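Local coordinates for integron cassette protein Vpc_cass2 (Vibrio paracholerae, PDB 3JRT), which is of unknown function, but is an all-helical integron cassette protein from the mobile metagenome, with two copies of the chain in its assembly, at residues H63-K66 with R67-W71; H103-I106 with R107-N111. All blocks are in the same frame, centred on the assembly; numbering follows the deposited sequence.

Contact 1. Residues H63-K66 with R67-W71; sequences HQTK and RQCIW
Lys-66 turns CG anti to its backbone N (chi1 167°), while Ile-70 places CG1 beside its own N (chi1 -66°). These two torsions bring the start of the lysine chain near the end of the isoleucine. Lys-66 CG lies 4.2 Å from Ile-70 CD1. The rest of Lys-66 runs on fully extended, so the contact is made by its methylene base and not by the ammonium group. Ile-44 of the second subunit packs on both residues, and Gly-40 of that subunit packs on Cys-69.

Four backbone bonds hold the turn. Arg-67 N donates to His-63 O over 2.8 Å. Gln-68 N donates to Gln-64 O, also over 2.8 Å. Ile-70 N reaches Lys-66 O at 3.1 Å. The fourth bond, from Cys-69 N to Thr-65 O at 2.9 Å, is more bent, with an N-H...O angle of 144°.

Thr-65 O has further company. Cys-69 SG is folded back beside its own N and stands 3.2 Å from Thr-65 O. A water donates to Thr-65 O at 3.2 Å. The same water accepts from Gln-68 NE2 at 3.3 Å, which ties the side-chain amide of Gln-68 back to the preceding turn.

Arg-67 touches this turn mainly through CB, which sits against the carbonyl oxygens of His-63 and Gln-64. Its extended chain then leads away, and NE forms a salt bridge with Glu-53. Trp-71 NE1 lies above one face of the Arg-67 guanidinium, displaced to its rim, and bonds to the same carboxylate oxygen, so Glu-53 gathers both side chains.

His-63 occupies the N-cap position. The i to i+4 bonds that follow are those of the first turns of an alpha-helix, here helix 64-91, with one side against the second subunit.

Contact 2. Residues H103-I106 with R107-N111; sequences HNHI and RGVYN
Ile-106 O is approached by two backbone N-H groups and a ring edge. Tyr-110 N gives Ile-106 O a straight bond of 3.2 Å (N-H...O 169°). Val-109 N adds a weak one to Ile-106 O, also 3.2 Å long. The Tyr-110 ring meets this oxygen edge-on, with Tyr-110 CD2 3.3 Å from Ile-106 O. Alongside it, Ile-106 CD1 touches Tyr-110 CE2 at 3.5 Å. Val-180 of helix 177-188 packs on both residues.

These are i to i+4 contacts in the opening turns of helix 104-116. Arg-107 N bonds to His-103 O at 3.3 Å, and Val-109 N bonds to His-105 O at 3.0 Å.

With chi1 at 165°, His-105 holds its ring on the far side from its backbone N. Its chain starts out away from Val-109, but the imidazole ends beside it. There CG2 of Val-109 makes a CH-pi contact over one face, 3.9 Å from the His-105 ring centroid and 30° off the normal.

Arg-107 bends at its third torsion. Arg-107 NH2 comes to 2.7 Å from Asn-104 OD1, but the angle is too poor for a hydrogen bond, and the two flat groups are not coplanar. NH1 bonds instead to Asn-89 of helix 64-91.

How the contacts relate
Contact 1 and contact 2 lie at the starts of two helices that follow each other in the chain, 64-91 and 104-116. They do not touch. Their centres are 34 Å apart, their nearest atoms about 18 Å apart, and they sit on opposite sides of the chain's centre. Helix 64-91 links them: it begins with contact 1, and Tyr-85, Val-86 and Asn-89 farther along it meet contact 2. The surroundings differ. Contact 1 meets the second subunit, whereas contact 2 makes no contact with it and buries Tyr-110 within its own chain. The function of the protein is unknown, so neither contact can be assigned to a site.

Contact 1. Residues H63-K66 with R67-W71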
# COMPACT_ATOMS: atom_id res chain seq x y z
N HIS A 63 -21.59 -3.70 4.31
CA HIS A 63 -20.18 -3.99 4.01
C HIS A 63 -19.45 -2.86 3.31
O HIS A 63 -18.33 -3.06 2.84
CB HIS A 63 -20.01 -5.27 3.19
CG HIS A 63 -20.56 -6.49 3.86
ND1 HIS A 63 -20.11 -6.92 5.09
CD2 HIS A 63 -21.53 -7.36 3.48
CE1 HIS A 63 -20.78 -8.00 5.44
NE2 HIS A 63 -21.65 -8.29 4.49
N GLN A 64 -20.08 -1.69 3.24
CA GLN A 64 -19.51 -0.61 2.45
C GLN A 64 -18.13 -0.22 2.95
O GLN A 64 -17.20 -0.07 2.16
CB GLN A 64 -20.44 0.60 2.45
CG GLN A 64 -21.61 0.45 1.49
CD GLN A 64 -22.49 1.67 1.44
OE1 GLN A 64 -22.19 2.70 2.05
NE2 GLN A 64 -23.60 1.57 0.71
N THR A 65 -18.00 -0.06 4.26
CA THR A 65 -16.72 0.31 4.86
C THR A 65 -15.64 -0.69 4.50
O THR A 65 -14.55 -0.31 4.06
CB THR A 65 -16.82 0.40 6.39
OG1 THR A 65 -17.94 1.22 6.74
CG2 THR A 65 -15.55 1.00 6.97
N LYS A 66 -15.95 -1.97 4.69
CA LYS A 66 -14.99 -3.01 4.39
C LYS A 66 -14.65 -2.97 2.91
O LYS A 66 -13.48 -2.95 2.53
CB LYS A 66 -15.53 -4.39 4.76
CG LYS A 66 -14.68 -5.51 4.18
CD LYS A 66 -15.07 -6.86 4.75
CE LYS A 66 -14.17 -7.96 4.18
NZ LYS A 66 -14.40 -9.28 4.83
N ARG A 67 -15.67 -2.92 2.07
CA ARG A 67 -15.41 -2.87 0.64
C ARG A 67 -14.52 -1.68 0.27
O ARG A 67 -13.58 -1.82 -0.48
CB ARG A 67 -16.72 -2.84 -0.15
CG ARG A 67 -16.53 -2.91 -1.63
CD ARG A 67 -17.85 -3.14 -2.38
NE ARG A 67 -17.63 -3.16 -3.82
CZ ARG A 67 -17.71 -2.08 -4.59
NH1 ARG A 67 -18.04 -0.92 -4.05
NH2 ARG A 67 -17.48 -2.17 -5.89
N GLN A 68 -14.82 -0.49 0.80
CA GLN A 68 -13.98 0.66 0.55
C GLN A 68 -12.53 0.43 0.99
O GLN A 68 -11.58 0.88 0.35
CB GLN A 68 -14.54 1.91 1.25
CG GLN A 68 -15.68 2.57 0.54
CD GLN A 68 -16.31 3.74 1.33
OE1 GLN A 68 -17.40 4.23 0.98
NE2 GLN A 68 -15.64 4.17 2.41
N CYS A 69 -12.36 -0.29 2.09
CA CYS A 69 -11.02 -0.52 2.61
C CYS A 69 -10.21 -1.38 1.66
O CYS A 69 -9.01 -1.17 1.48
CB CYS A 69 -11.10 -1.14 4.01
SG CYS A 69 -11.60 0.02 5.28
N ILE A 70 -10.88 -2.35 1.04
CA ILE A 70 -10.26 -3.20 0.03
C ILE A 70 -9.83 -2.38 -1.18
O ILE A 70 -8.72 -2.54 -1.69
CB ILE A 70 -11.20 -4.34 -0.42
CG1 ILE A 70 -11.44 -5.30 0.74
CG2 ILE A 70 -10.59 -5.12 -1.57
CD1 ILE A 70 -12.64 -6.23 0.54
N TRP A 71 -10.72 -1.51 -1.65
CA TRP A 71 -10.41 -0.62 -2.76
C TRP A 71 -9.23 0.29 -2.44
O TRP A 71 -8.35 0.48 -3.28
CB TRP A 71 -11.65 0.19 -3.21
CG TRP A 71 -12.55 -0.64 -4.06
CD1 TRP A 71 -13.36 -1.66 -3.66
CD2 TRP A 71 -12.68 -0.58 -5.49
NE1 TRP A 71 -14.00 -2.22 -4.74
CE2 TRP A 71 -13.60 -1.57 -5.87
CE3 TRP A 71 -12.09 0.22 -6.47
CZ2 TRP A 71 -13.97 -1.78 -7.20
CZ3 TRP A 71 -12.44 -0.00 -7.79
CH2 TRP A 71 -13.39 -0.98 -8.14
O HOH W 1 -13.62 2.69 4.55

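Contact 2. Residues H103-I106 with R107-N111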
# COMPACT_ATOMS: atom_id res chain seq x y z
N HIS A 103 11.83 -0.17 -27.97
CA HIS A 103 10.56 0.03 -27.25
C HIS A 103 10.42 1.45 -26.74
O HIS A 103 9.46 1.77 -26.02
CB HIS A 103 10.44 -0.94 -26.07
CG HIS A 103 10.42 -2.38 -26.48
ND1 HIS A 103 11.29 -3.31 -25.95
CD2 HIS A 103 9.65 -3.05 -27.36
CE1 HIS A 103 11.05 -4.49 -26.49
NE2 HIS A 103 10.06 -4.36 -27.35
N ASN A 104 11.37 2.30 -27.10
CA ASN A 104 11.40 3.68 -26.64
C ASN A 104 10.03 4.40 -26.67
O ASN A 104 9.77 5.31 -25.88
CB ASN A 104 12.43 4.46 -27.46
CG ASN A 104 13.15 5.52 -26.66
OD1 ASN A 104 12.56 6.17 -25.80
ND2 ASN A 104 14.44 5.70 -26.93
N HIS A 105 9.17 3.98 -27.59
CA HIS A 105 7.92 4.70 -27.83
C HIS A 105 6.76 4.23 -26.96
O HIS A 105 6.09 5.04 -26.33
CB HIS A 105 7.51 4.59 -29.30
CG HIS A 105 6.09 4.99 -29.57
ND1 HIS A 105 5.73 6.26 -29.96
CD2 HIS A 105 4.94 4.28 -29.49
CE1 HIS A 105 4.43 6.32 -30.13
NE2 HIS A 105 3.92 5.13 -29.85
N ILE A 106 6.53 2.92 -26.95
CA ILE A 106 5.45 2.37 -26.15
C ILE A 106 5.65 2.78 -24.70
O ILE A 106 4.70 3.00 -23.96
CB ILE A 106 5.40 0.83 -26.24
CG1 ILE A 106 4.13 0.29 -25.59
CG2 ILE A 106 6.63 0.21 -25.61
CD1 ILE A 106 2.85 0.78 -26.24
N ARG A 107 6.92 2.88 -24.30
CA ARG A 107 7.27 3.25 -22.94
C ARG A 107 6.83 4.66 -22.61
O ARG A 107 6.29 4.92 -21.55
CB ARG A 107 8.77 3.07 -22.72
CG ARG A 107 9.27 3.57 -21.38
CD ARG A 107 10.73 3.20 -21.19
NE ARG A 107 11.56 3.65 -22.30
CZ ARG A 107 12.23 4.79 -22.31
NH1 ARG A 107 12.17 5.61 -21.26
NH2 ARG A 107 12.96 5.12 -23.36
N GLY A 108 7.06 5.58 -23.53
CA GLY A 108 6.66 6.96 -23.33
C GLY A 108 5.16 7.12 -23.35
O GLY A 108 4.61 8.03 -22.71
N VAL A 109 4.48 6.24 -24.08
CA VAL A 109 3.03 6.28 -24.16
C VAL A 109 2.43 5.99 -22.80
O VAL A 109 1.60 6.75 -22.29
CB VAL A 109 2.50 5.25 -25.17
CG1 VAL A 109 0.99 5.09 -25.00
CG2 VAL A 109 2.85 5.68 -26.60
N TYR A 110 2.86 4.89 -22.19
CA TYR A 110 2.38 4.54 -20.87
C TYR A 110 2.83 5.56 -19.84
O TYR A 110 2.07 5.95 -18.95
CB TYR A 110 2.78 3.10 -20.52
CG TYR A 110 1.87 2.12 -21.21
CD1 TYR A 110 0.85 1.49 -20.53
CD2 TYR A 110 1.99 1.87 -22.56
CE1 TYR A 110 -0.00 0.61 -21.17
CE2 TYR A 110 1.16 1.00 -23.21
CZ TYR A 110 0.16 0.37 -22.52
OH TYR A 110 -0.68 -0.50 -23.18
N ASN A 111 4.06 6.03 -19.98
CA ASN A 111 4.53 7.10 -19.12
C ASN A 111 3.58 8.30 -19.18
O ASN A 111 3.25 8.91 -18.16
CB ASN A 111 5.96 7.51 -19.51
CG ASN A 111 6.58 8.47 -18.52
OD1 ASN A 111 6.29 9.67 -18.54
ND2 ASN A 111 7.42 7.96 -17.65